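Local coordinates for protein chitinase A (Cycas revoluta, PDB 4MNK) that probably hydrolyses chitin as a plant class V, family 18 glycoside hydrolase, and is seen here with N-acetylglucosamine sugars bound, at residues P20-R26 against T61-N66; I104-R108 against A141-E145; M229-K233 against K320-G324. All coordinates share one frame. Numbering follows the deposited sequence.

Contact 1 of 3, residues P20-R26 against T61-N66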
ATOM      1  N   PRO A  20      17.905  -1.893  -0.213  1.00  8.02           N
ATOM      2  CA  PRO A  20      17.264  -2.314  -1.464  1.00  7.76           C
ATOM      3  C   PRO A  20      17.895  -3.550  -2.112  1.00  7.72           C
ATOM      4  O   PRO A  20      17.208  -4.294  -2.815  1.00  7.67           O
ATOM      5  CB  PRO A  20      17.419  -1.082  -2.359  1.00  7.73           C
ATOM      6  CG  PRO A  20      17.411   0.053  -1.391  1.00  7.86           C
ATOM      7  CD  PRO A  20      18.203  -0.449  -0.217  1.00  7.96           C
ATOM      8  N   SER A  21      19.183  -3.777  -1.861  1.00  7.97           N
ATOM      9  CA  SER A  21      19.881  -4.946  -2.393  1.00  8.29           C
ATOM     10  C   SER A  21      19.300  -6.281  -1.914  1.00  8.29           C
ATOM     11  O   SER A  21      19.520  -7.314  -2.544  1.00  8.39           O
ATOM     12  CB  SER A  21      21.373  -4.877  -2.058  1.00  8.41           C
ATOM     13  OG  SER A  21      21.576  -4.879  -0.654  1.00  9.70           O
ATOM     14  N   LYS A  22      18.555  -6.247  -0.809  1.00  8.42           N
ATOM     15  CA  LYS A  22      17.955  -7.451  -0.233  1.00  8.97           C
ATOM     16  C   LYS A  22      16.606  -7.822  -0.848  1.00  8.48           C
ATOM     17  O   LYS A  22      16.119  -8.935  -0.636  1.00  8.78           O
ATOM     18  CB  LYS A  22      17.812  -7.310   1.284  1.00  9.41           C
ATOM     19  CG  LYS A  22      19.122  -7.424   2.045  1.00 11.21           C
ATOM     20  CD  LYS A  22      18.874  -7.569   3.538  1.00 14.23           C
ATOM     21  CE  LYS A  22      20.146  -7.945   4.281  1.00 16.21           C
ATOM     22  NZ  LYS A  22      20.560  -9.347   4.010  1.00 17.85           N
ATOM     23  N   ILE A  23      16.006  -6.899  -1.600  1.00  8.06           N
ATOM     24  CA  ILE A  23      14.721  -7.153  -2.256  1.00  7.83           C
ATOM     25  C   ILE A  23      14.895  -8.201  -3.347  1.00  7.93           C
ATOM     26  O   ILE A  23      15.776  -8.072  -4.199  1.00  7.92           O
ATOM     27  CB  ILE A  23      14.132  -5.870  -2.894  1.00  7.62           C
ATOM     28  CG1 ILE A  23      13.949  -4.767  -1.843  1.00  7.60           C
ATOM     29  CG2 ILE A  23      12.808  -6.180  -3.606  1.00  7.74           C
ATOM     30  CD1 ILE A  23      13.688  -3.389  -2.431  1.00  7.92           C
ATOM     31  N   ASN A  24      14.065  -9.240  -3.327  1.00  8.05           N
ATOM     32  CA  ASN A  24      14.074 -10.194  -4.426  1.00  8.25           C
ATOM     33  C   ASN A  24      13.253  -9.646  -5.591  1.00  8.07           C
ATOM     34  O   ASN A  24      12.064  -9.965  -5.734  1.00  8.05           O
ATOM     35  CB  ASN A  24      13.583 -11.579  -3.999  1.00  8.63           C
ATOM     36  CG  ASN A  24      13.789 -12.624  -5.081  1.00  9.59           C
ATOM     37  OD1 ASN A  24      14.086 -12.293  -6.229  1.00 10.66           O
ATOM     38  ND2 ASN A  24      13.633 -13.891  -4.722  1.00 10.96           N
ATOM     39  N   SER A  25      13.880  -8.818  -6.420  0.50  7.91           N
ATOM     40  CA  SER A  25      13.153  -8.131  -7.487  0.50  7.78           C
ATOM     41  C   SER A  25      12.700  -9.048  -8.629  0.50  7.87           C
ATOM     42  O   SER A  25      11.958  -8.609  -9.509  0.50  7.73           O
ATOM     43  CB  SER A  25      13.961  -6.950  -8.019  0.50  7.85           C
ATOM     44  OG  SER A  25      15.279  -7.349  -8.329  0.50  7.49           O
ATOM     45  N   ARG A  26      13.128 -10.311  -8.605  1.00  8.13           N
ATOM     46  CA  ARG A  26      12.634 -11.318  -9.550  1.00  8.68           C
ATOM     47  C   ARG A  26      11.139 -11.581  -9.370  1.00  8.31           C
ATOM     48  O   ARG A  26      10.474 -12.052 -10.288  1.00  8.64           O
ATOM     49  CB  ARG A  26      13.393 -12.637  -9.384  1.00  9.36           C
ATOM     50  CG  ARG A  26      14.859 -12.589  -9.775  1.00 11.74           C
ATOM     51  CD  ARG A  26      15.576 -13.889  -9.427  1.00 15.69           C
ATOM     52  NE  ARG A  26      15.757 -14.062  -7.985  1.00 18.42           N
ATOM     53  CZ  ARG A  26      16.810 -13.628  -7.295  1.00 19.64           C
ATOM     54  NH1 ARG A  26      17.800 -12.986  -7.902  1.00 20.39           N
ATOM     55  NH2 ARG A  26      16.873 -13.839  -5.987  1.00 20.85           N
ATOM     56  N   THR A  61      20.004  -0.573  -8.284  1.00  6.21           N
ATOM     57  CA  THR A  61      20.200  -1.719  -7.398  1.00  6.25           C
ATOM     58  C   THR A  61      19.159  -2.813  -7.624  1.00  6.00           C
ATOM     59  O   THR A  61      19.517  -3.973  -7.842  1.00  6.16           O
ATOM     60  CB  THR A  61      20.230  -1.307  -5.912  1.00  6.45           C
ATOM     61  OG1 THR A  61      21.423  -0.562  -5.661  1.00  7.32           O
ATOM     62  CG2 THR A  61      20.214  -2.525  -4.993  1.00  6.86           C
ATOM     63  N   VAL A  62      17.878  -2.459  -7.582  1.00  5.83           N
ATOM     64  CA  VAL A  62      16.843  -3.485  -7.711  1.00  6.15           C
ATOM     65  C   VAL A  62      16.821  -4.095  -9.115  1.00  6.40           C
ATOM     66  O   VAL A  62      16.526  -5.272  -9.274  1.00  6.56           O
ATOM     67  CB  VAL A  62      15.430  -3.003  -7.270  1.00  6.06           C
ATOM     68  CG1 VAL A  62      15.450  -2.545  -5.814  1.00  6.45           C
ATOM     69  CG2 VAL A  62      14.879  -1.917  -8.198  1.00  5.93           C
ATOM     70  N   ARG A  63      17.184  -3.310 -10.123  1.00  6.53           N
ATOM     71  CA  ARG A  63      17.187  -3.814 -11.494  1.00  7.08           C
ATOM     72  C   ARG A  63      18.306  -4.824 -11.773  1.00  7.44           C
ATOM     73  O   ARG A  63      18.223  -5.580 -12.734  1.00  8.10           O
ATOM     74  CB  ARG A  63      17.202  -2.668 -12.511  1.00  6.95           C
ATOM     75  CG  ARG A  63      15.940  -1.805 -12.499  1.00  7.68           C
ATOM     76  CD  ARG A  63      15.878  -0.869 -13.699  1.00  9.26           C
ATOM     77  NE  ARG A  63      15.143  -1.472 -14.808  1.00 10.41           N
ATOM     78  CZ  ARG A  63      14.918  -0.893 -15.985  1.00 10.67           C
ATOM     79  NH1 ARG A  63      15.382   0.323 -16.242  1.00 10.37           N
ATOM     80  NH2 ARG A  63      14.232  -1.544 -16.912  1.00 11.84           N
ATOM     81  N   ARG A  64      19.332  -4.866 -10.924  1.00  7.85           N
ATOM     82  CA  ARG A  64      20.442  -5.802 -11.135  1.00  8.47           C
ATOM     83  C   ARG A  64      19.997  -7.272 -11.089  1.00  8.68           C
ATOM     84  O   ARG A  64      20.563  -8.114 -11.791  1.00  9.04           O
ATOM     85  CB  ARG A  64      21.583  -5.539 -10.143  1.00  8.75           C
ATOM     86  CG  ARG A  64      21.486  -6.320  -8.849  1.00  9.00           C
ATOM     87  CD  ARG A  64      22.372  -5.760  -7.755  1.00  9.77           C
ATOM     88  NE  ARG A  64      22.336  -6.616  -6.571  1.00  9.90           N
ATOM     89  CZ  ARG A  64      21.316  -6.696  -5.715  1.00 10.16           C
ATOM     90  NH1 ARG A  64      21.394  -7.516  -4.678  1.00 10.70           N
ATOM     91  NH2 ARG A  64      20.219  -5.964  -5.892  1.00  9.68           N
ATOM     92  N   LEU A  65      18.979  -7.569 -10.280  1.00  8.76           N
ATOM     93  CA  LEU A  65      18.475  -8.939 -10.129  1.00  9.11           C
ATOM     94  C   LEU A  65      17.381  -9.262 -11.136  1.00  9.29           C
ATOM     95  O   LEU A  65      17.158 -10.423 -11.472  1.00  9.88           O
ATOM     96  CB  LEU A  65      17.955  -9.178  -8.706  1.00  9.16           C
ATOM     97  CG  LEU A  65      18.913  -8.963  -7.528  1.00  9.58           C
ATOM     98  CD1 LEU A  65      18.197  -9.243  -6.216  1.00 10.07           C
ATOM     99  CD2 LEU A  65      20.170  -9.823  -7.636  1.00 10.40           C
ATOM    100  N   ASN A  66      16.688  -8.225 -11.597  1.00  8.99           N
ATOM    101  CA  ASN A  66      15.621  -8.360 -12.581  1.00  8.91           C
ATOM    102  C   ASN A  66      15.556  -7.079 -13.402  1.00  8.67           C
ATOM    103  O   ASN A  66      14.815  -6.157 -13.058  1.00  8.79           O
ATOM    104  CB  ASN A  66      14.278  -8.646 -11.893  1.00  9.02           C
ATOM    105  CG  ASN A  66      13.120  -8.764 -12.876  1.00  9.18           C
ATOM    106  OD1 ASN A  66      13.316  -8.879 -14.088  1.00  9.42           O
ATOM    107  ND2 ASN A  66      11.899  -8.729 -12.353  1.00  9.46           N
TER
HETATM  108  O   HOH W   1      17.497  -5.921  -5.003  1.00  9.13           O
HETATM  109  O   HOH W   2      18.684 -12.429 -10.491  1.00 26.44           O
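Ser25 packs against Leu65, with its OG 3.3 Å from Leu65 CB. Its p rotamer (chi1 50°) directs this hydroxyl to the carbonyl of Val62: Ser25 OG donates to Val62 O at 2.6 Å. The backbone of the same serine is held too, since Asn66 ND2 donates to Ser25 O at 2.8 Å. The other amide atom of Asn66, OD1, bonds to Ser68. At the far end of the contact Arg64 reaches across, and its NH1 donates to Ser21 O at 2.8 Å. Its NH2 turns back to Thr61 O at 2.9 Å. A water extends this network. It donates to Pro20 O and Ile23 O and accepts from Arg64 NH2. A second water links Arg26 NH1 to Leu65 O. Apolar contacts complete the joint: Val62 CG1 lies 3.9 Å from Ile23 CD1 and 4.2 Å from Pro20 CB. Asn24 shapes the loop by an Asx turn, in which Arg26 N donates to Asn24 OD1 at 3.2 Å. The contact thus joins the loop after strand 5-11 to the C-terminal part of helix 52-63 and what follows it, in the TIM barrel of this family 18 glycoside hydrolase. Ile23, Ser25 and Val62 all touch Leu31 of strand 30-36, while Pro20 and Ile23 reach Trp10 of strand 5-11 and Phe58 of the helix.

Contact 2 of 3, residues I104-R108 against A141-E145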
ATOM      1  N   ILE A 104       7.606  15.677 -10.948  1.00  7.02           N
ATOM      2  CA  ILE A 104       8.056  15.145 -12.231  1.00  7.47           C
ATOM      3  C   ILE A 104       9.584  15.207 -12.315  1.00  7.69           C
ATOM      4  O   ILE A 104      10.231  14.231 -12.699  1.00  7.84           O
ATOM      5  CB  ILE A 104       7.380  15.881 -13.407  1.00  7.54           C
ATOM      6  CG1 ILE A 104       5.890  15.525 -13.454  1.00  8.04           C
ATOM      7  CG2 ILE A 104       8.065  15.547 -14.732  1.00  7.99           C
ATOM      8  CD1 ILE A 104       5.057  16.460 -14.292  1.00  8.56           C
ATOM      9  N   ALA A 105      10.155  16.343 -11.909  1.00  7.88           N
ATOM     10  CA  ALA A 105      11.607  16.521 -11.890  1.00  8.29           C
ATOM     11  C   ALA A 105      12.290  15.514 -10.965  1.00  8.48           C
ATOM     12  O   ALA A 105      13.353  14.991 -11.294  1.00  8.64           O
ATOM     13  CB  ALA A 105      11.970  17.947 -11.492  1.00  8.50           C
ATOM     14  N   LEU A 106      11.671  15.243  -9.820  1.00  8.64           N
ATOM     15  CA  LEU A 106      12.201  14.292  -8.848  1.00  9.04           C
ATOM     16  C   LEU A 106      12.290  12.873  -9.412  1.00  8.43           C
ATOM     17  O   LEU A 106      13.320  12.202  -9.269  1.00  8.54           O
ATOM     18  CB  LEU A 106      11.350  14.302  -7.578  1.00  9.80           C
ATOM     19  CG  LEU A 106      11.908  13.550  -6.370  1.00 11.79           C
ATOM     20  CD1 LEU A 106      13.025  14.339  -5.721  1.00 13.61           C
ATOM     21  CD2 LEU A 106      10.799  13.304  -5.372  1.00 13.43           C
ATOM     22  N   ALA A 107      11.214  12.419 -10.055  1.00  7.91           N
ATOM     23  CA  ALA A 107      11.195  11.082 -10.639  1.00  7.37           C
ATOM     24  C   ALA A 107      12.305  10.933 -11.679  1.00  7.30           C
ATOM     25  O   ALA A 107      13.041   9.947 -11.672  1.00  7.16           O
ATOM     26  CB  ALA A 107       9.834  10.775 -11.243  1.00  7.44           C
ATOM     27  N   ARG A 108      12.446  11.929 -12.552  1.00  7.53           N
ATOM     28  CA  ARG A 108      13.500  11.898 -13.565  1.00  7.97           C
ATOM     29  C   ARG A 108      14.895  11.977 -12.946  1.00  8.00           C
ATOM     30  O   ARG A 108      15.808  11.284 -13.394  1.00  8.07           O
ATOM     31  CB  ARG A 108      13.311  13.013 -14.601  1.00  8.16           C
ATOM     32  CG  ARG A 108      12.045  12.889 -15.449  1.00  8.85           C
ATOM     33  CD  ARG A 108      11.961  11.554 -16.174  1.00  9.60           C
ATOM     34  NE  ARG A 108      10.898  11.560 -17.176  1.00  9.69           N
ATOM     35  CZ  ARG A 108      10.408  10.475 -17.769  1.00  9.86           C
ATOM     36  NH1 ARG A 108      10.869   9.267 -17.462  1.00 10.26           N
ATOM     37  NH2 ARG A 108       9.442  10.599 -18.668  1.00 10.40           N
ATOM     38  N   ALA A 141       0.665  17.519 -16.954  1.00  9.15           N
ATOM     39  CA  ALA A 141       2.090  17.837 -16.942  1.00  9.07           C
ATOM     40  C   ALA A 141       2.952  16.613 -17.257  1.00  8.99           C
ATOM     41  O   ALA A 141       4.002  16.737 -17.887  1.00  9.19           O
ATOM     42  CB  ALA A 141       2.487  18.453 -15.621  1.00  9.15           C
ATOM     43  N   ILE A 142       2.500  15.435 -16.827  1.00  8.96           N
ATOM     44  CA  ILE A 142       3.178  14.177 -17.149  1.00  9.43           C
ATOM     45  C   ILE A 142       3.172  13.935 -18.663  1.00 10.06           C
ATOM     46  O   ILE A 142       4.197  13.581 -19.251  1.00  9.91           O
ATOM     47  CB  ILE A 142       2.567  12.988 -16.360  1.00  9.30           C
ATOM     48  CG1 ILE A 142       3.095  12.995 -14.919  1.00  9.02           C
ATOM     49  CG2 ILE A 142       2.867  11.654 -17.042  1.00  9.22           C
ATOM     50  CD1 ILE A 142       2.398  12.026 -13.985  1.00  9.03           C
ATOM     51  N   ARG A 143       2.021  14.157 -19.294  1.00 10.81           N
ATOM     52  CA  ARG A 143       1.912  14.032 -20.746  1.00 11.90           C
ATOM     53  C   ARG A 143       2.763  15.066 -21.484  1.00 12.18           C
ATOM     54  O   ARG A 143       3.396  14.745 -22.493  1.00 12.32           O
ATOM     55  CB  ARG A 143       0.450  14.085 -21.187  1.00 12.30           C
ATOM     56  CG  ARG A 143      -0.268  12.772 -20.934  1.00 13.92           C
ATOM     57  CD  ARG A 143      -1.758  12.842 -21.200  1.00 15.80           C
ATOM     58  NE  ARG A 143      -2.392  11.544 -20.966  1.00 17.07           N
ATOM     59  CZ  ARG A 143      -2.470  10.563 -21.864  1.00 17.54           C
ATOM     60  NH1 ARG A 143      -3.064   9.422 -21.545  1.00 18.05           N
ATOM     61  NH2 ARG A 143      -1.958  10.715 -23.082  1.00 17.61           N
ATOM     62  N   GLU A 144       2.799  16.290 -20.965  1.00 12.48           N
ATOM     63  CA  GLU A 144       3.610  17.363 -21.547  1.00 13.17           C
ATOM     64  C   GLU A 144       5.113  17.073 -21.452  1.00 13.13           C
ATOM     65  O   GLU A 144       5.856  17.321 -22.404  1.00 13.37           O
ATOM     66  CB  GLU A 144       3.262  18.714 -20.900  1.00 13.54           C
ATOM     67  CG  GLU A 144       4.095  19.918 -21.376  1.00 15.53           C
ATOM     68  CD  GLU A 144       3.918  20.253 -22.856  1.00 17.98           C
ATOM     69  OE1 GLU A 144       2.926  19.809 -23.477  1.00 19.21           O
ATOM     70  OE2 GLU A 144       4.781  20.973 -23.400  1.00 19.67           O
ATOM     71  N   GLU A 145       5.550  16.538 -20.313  1.00 12.94           N
ATOM     72  CA  GLU A 145       6.958  16.195 -20.111  1.00 13.11           C
ATOM     73  C   GLU A 145       7.403  15.088 -21.064  1.00 13.52           C
ATOM     74  O   GLU A 145       8.530  15.110 -21.559  1.00 13.43           O
ATOM     75  CB  GLU A 145       7.224  15.802 -18.654  1.00 12.91           C
ATOM     76  CG  GLU A 145       8.702  15.664 -18.295  1.00 12.76           C
ATOM     77  CD  GLU A 145       9.255  14.259 -18.506  1.00 11.90           C
ATOM     78  OE1 GLU A 145       8.472  13.321 -18.777  1.00 11.53           O
ATOM     79  OE2 GLU A 145      10.485  14.091 -18.391  1.00 12.44           O
TER
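Two outer helices of the TIM barrel meet here, 93-110 and 125-149. They follow the parallel neighbours 70-77 and 114-119 of the barrel sheet. The local axes run 11.7 Å apart at closest approach and cross at -49°, so the backbones stay well apart and side chains bridge the gap. The apolar part centres on Ile104. Its CD1 lies 3.5 Å from CB of Ala141 and 4.0 Å from CG1 of Ile142. The small alanine leaves room for the isoleucine end. Ile104 CG2 also packs on the aliphatic part of Glu145, 3.6 Å from its CG. The polar part lies one helical turn on, where Arg108 and Glu145 form a salt bridge. The carboxylate lies at the edge of the guanidinium, near its plane, and takes two hydrogen bonds side by side. Arg108 has a further partner, since its NH2 also donates to the carbonyl of Pro152 in the loop after helix 125-149. That ties the helix pair to the loop leading to strand 155-161. Of the two bonds in the bridge, Arg108 NE to Glu145 OE2 measures 2.8 Å and Arg108 NH2 to Glu145 OE1 measures 2.9 Å.

Contact 3 of 3, residues M229-K233 against K320-G324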
ATOM      1  N   MET A 229     -15.067   1.237 -12.176  1.00 12.57           N
ATOM      2  CA  MET A 229     -13.624   1.151 -12.374  1.00 12.33           C
ATOM      3  C   MET A 229     -13.288  -0.043 -13.264  1.00 12.29           C
ATOM      4  O   MET A 229     -13.714  -1.162 -12.965  1.00 12.53           O
ATOM      5  CB  MET A 229     -12.885   1.025 -11.037  1.00 12.30           C
ATOM      6  CG  MET A 229     -11.369   1.074 -11.177  1.00 12.05           C
ATOM      7  SD  MET A 229     -10.779   2.730 -11.576  1.00 11.72           S
ATOM      8  CE  MET A 229     -10.696   3.451  -9.937  1.00 12.08           C
ATOM      9  N   PRO A 230     -12.533   0.186 -14.360  1.00 12.22           N
ATOM     10  CA  PRO A 230     -12.051  -0.951 -15.141  1.00 11.94           C
ATOM     11  C   PRO A 230     -11.245  -1.860 -14.213  1.00 11.62           C
ATOM     12  O   PRO A 230     -10.386  -1.360 -13.475  1.00 11.52           O
ATOM     13  CB  PRO A 230     -11.142  -0.304 -16.190  1.00 12.06           C
ATOM     14  CG  PRO A 230     -11.619   1.101 -16.299  1.00 12.44           C
ATOM     15  CD  PRO A 230     -12.076   1.470 -14.921  1.00 12.32           C
ATOM     16  N   PRO A 231     -11.517  -3.180 -14.240  0.50 11.38           N
ATOM     17  CA  PRO A 231     -10.898  -4.104 -13.284  0.50 11.26           C
ATOM     18  C   PRO A 231      -9.371  -4.084 -13.325  0.50 11.19           C
ATOM     19  O   PRO A 231      -8.729  -4.213 -12.279  0.50 10.94           O
ATOM     20  CB  PRO A 231     -11.441  -5.473 -13.711  0.50 11.34           C
ATOM     21  CG  PRO A 231     -11.878  -5.293 -15.125  0.50 11.15           C
ATOM     22  CD  PRO A 231     -12.381  -3.890 -15.200  0.50 11.38           C
ATOM     23  N   GLU A 232      -8.806  -3.898 -14.517  1.00 11.23           N
ATOM     24  CA  GLU A 232      -7.351  -3.850 -14.695  1.00 11.53           C
ATOM     25  C   GLU A 232      -6.673  -2.643 -14.014  1.00 11.04           C
ATOM     26  O   GLU A 232      -5.452  -2.630 -13.848  1.00 11.11           O
ATOM     27  CB  GLU A 232      -6.977  -3.932 -16.185  1.00 12.12           C
ATOM     28  CG  GLU A 232      -7.213  -2.658 -16.999  1.00 13.91           C
ATOM     29  CD  GLU A 232      -8.624  -2.526 -17.564  1.00 16.02           C
ATOM     30  OE1 GLU A 232      -8.842  -1.597 -18.370  1.00 18.02           O
ATOM     31  OE2 GLU A 232      -9.515  -3.333 -17.217  1.00 16.60           O
ATOM     32  N   LYS A 233      -7.470  -1.649 -13.615  1.00 10.45           N
ATOM     33  CA  LYS A 233      -6.975  -0.462 -12.908  1.00 10.24           C
ATOM     34  C   LYS A 233      -6.855  -0.676 -11.395  1.00  9.45           C
ATOM     35  O   LYS A 233      -6.360   0.201 -10.683  1.00  9.48           O
ATOM     36  CB  LYS A 233      -7.885   0.746 -13.181  1.00 10.71           C
ATOM     37  CG  LYS A 233      -7.943   1.206 -14.634  1.00 12.04           C
ATOM     38  CD  LYS A 233      -6.723   2.033 -15.009  1.00 12.98           C
ATOM     39  CE  LYS A 233      -6.813   2.535 -16.435  1.00 13.64           C
ATOM     40  NZ  LYS A 233      -5.642   3.376 -16.795  1.00 14.17           N
ATOM     41  N   LYS A 320     -11.168 -12.015 -10.271  1.00 11.47           N
ATOM     42  CA  LYS A 320     -11.861 -10.734 -10.378  1.00 11.19           C
ATOM     43  C   LYS A 320     -11.316  -9.852 -11.499  1.00 10.81           C
ATOM     44  O   LYS A 320     -11.782  -8.725 -11.688  1.00 10.87           O
ATOM     45  CB  LYS A 320     -11.834  -9.985  -9.040  1.00 11.33           C
ATOM     46  CG  LYS A 320     -12.697 -10.605  -7.946  1.00 11.90           C
ATOM     47  CD  LYS A 320     -14.178 -10.711  -8.331  1.00 12.08           C
ATOM     48  CE  LYS A 320     -14.838  -9.346  -8.452  1.00 12.41           C
ATOM     49  NZ  LYS A 320     -16.263  -9.453  -8.871  1.00 13.18           N
ATOM     50  N   ARG A 321     -10.334 -10.373 -12.238  1.00 10.35           N
ATOM     51  CA  ARG A 321      -9.758  -9.709 -13.420  1.00  9.99           C
ATOM     52  C   ARG A 321      -8.995  -8.426 -13.082  1.00  9.69           C
ATOM     53  O   ARG A 321      -8.891  -7.505 -13.899  1.00  9.96           O
ATOM     54  CB  ARG A 321     -10.839  -9.453 -14.480  1.00  9.97           C
ATOM     55  CG  ARG A 321     -11.758 -10.651 -14.694  1.00 10.46           C
ATOM     56  CD  ARG A 321     -12.906 -10.335 -15.618  1.00 10.46           C
ATOM     57  NE  ARG A 321     -13.732  -9.236 -15.127  1.00 10.12           N
ATOM     58  CZ  ARG A 321     -14.690  -8.652 -15.838  1.00  9.73           C
ATOM     59  NH1 ARG A 321     -15.389  -7.652 -15.320  1.00  9.32           N
ATOM     60  NH2 ARG A 321     -14.948  -9.068 -17.070  1.00 10.25           N
ATOM     61  N   LEU A 322      -8.442  -8.387 -11.876  1.00  9.25           N
ATOM     62  CA  LEU A 322      -7.723  -7.210 -11.401  1.00  8.86           C
ATOM     63  C   LEU A 322      -6.379  -7.062 -12.107  1.00  8.57           C
ATOM     64  O   LEU A 322      -5.880  -8.012 -12.714  1.00  8.82           O
ATOM     65  CB  LEU A 322      -7.548  -7.261  -9.878  1.00  8.83           C
ATOM     66  CG  LEU A 322      -8.805  -7.468  -9.023  1.00  8.67           C
ATOM     67  CD1 LEU A 322      -8.463  -7.313  -7.556  1.00  8.65           C
ATOM     68  CD2 LEU A 322      -9.949  -6.530  -9.411  1.00  8.64           C
ATOM     69  N   GLY A 323      -5.809  -5.861 -12.042  1.00  8.47           N
ATOM     70  CA  GLY A 323      -4.518  -5.584 -12.663  1.00  8.17           C
ATOM     71  C   GLY A 323      -3.378  -6.358 -12.028  1.00  7.87           C
ATOM     72  O   GLY A 323      -2.379  -6.646 -12.684  1.00  8.23           O
ATOM     73  N   GLY A 324      -3.539  -6.700 -10.752  1.00  7.43           N
ATOM     74  CA  GLY A 324      -2.534  -7.449 -10.010  1.00  7.04           C
ATOM     75  C   GLY A 324      -2.675  -7.252  -8.520  1.00  6.60           C
ATOM     76  O   GLY A 324      -3.776  -7.035  -8.015  1.00  6.40           O
TER
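A Schellman motif ends helix 307-319 of the TIM barrel, and Arg321 takes the positive phi (67°) that it requires. The turn leads into strand 324-328 and packs against the 3-10 turn 231-233, which precedes strand 234-247. Pro231 makes the largest contribution. Its ring is C-gamma endo, with CB 3.3 Å from Arg321 O and CG over one face of the Arg321 guanidinium. The m, t, m side chain of Arg321 brings that group back beside the ring. Lys320 turns away through three m angles, and its NZ forms a salt bridge with Glu222. The Leu322 side chain (m, t) leads away overall, though its CB still touches 229-233, and it packs on Ile221 and Leu234. Glu232 also points away, so its backbone makes the closer approach. Gly323 permits this: a CB there would clash with Glu232 O. A weak hydrogen bond runs from Gly323 N to Pro231 O at 3.4 Å. Beside it, Gly323 CA makes a CA-H...O contact with Glu232 O at 3.3 Å.

The three contacts come in series along the chain, each closing before the next opens. All belong to one TIM barrel. Their centres are 25 to 26 Å apart, and none touches another; the nearest atoms of contacts 2 and 3 are about 8 Å apart. Strand 324-328, which follows contact 3, also pairs with strand 5-11. This closes the barrel between contacts 3 and 1, though their nearest atoms stay about 14 Å apart. The contacts are thus separate structural joints spread round the barrel, between its helices and loops. None of their residues is among those lining the sugar pockets. The side chain of Ile23 in contact 1 is about 14 Å from a bound NAG.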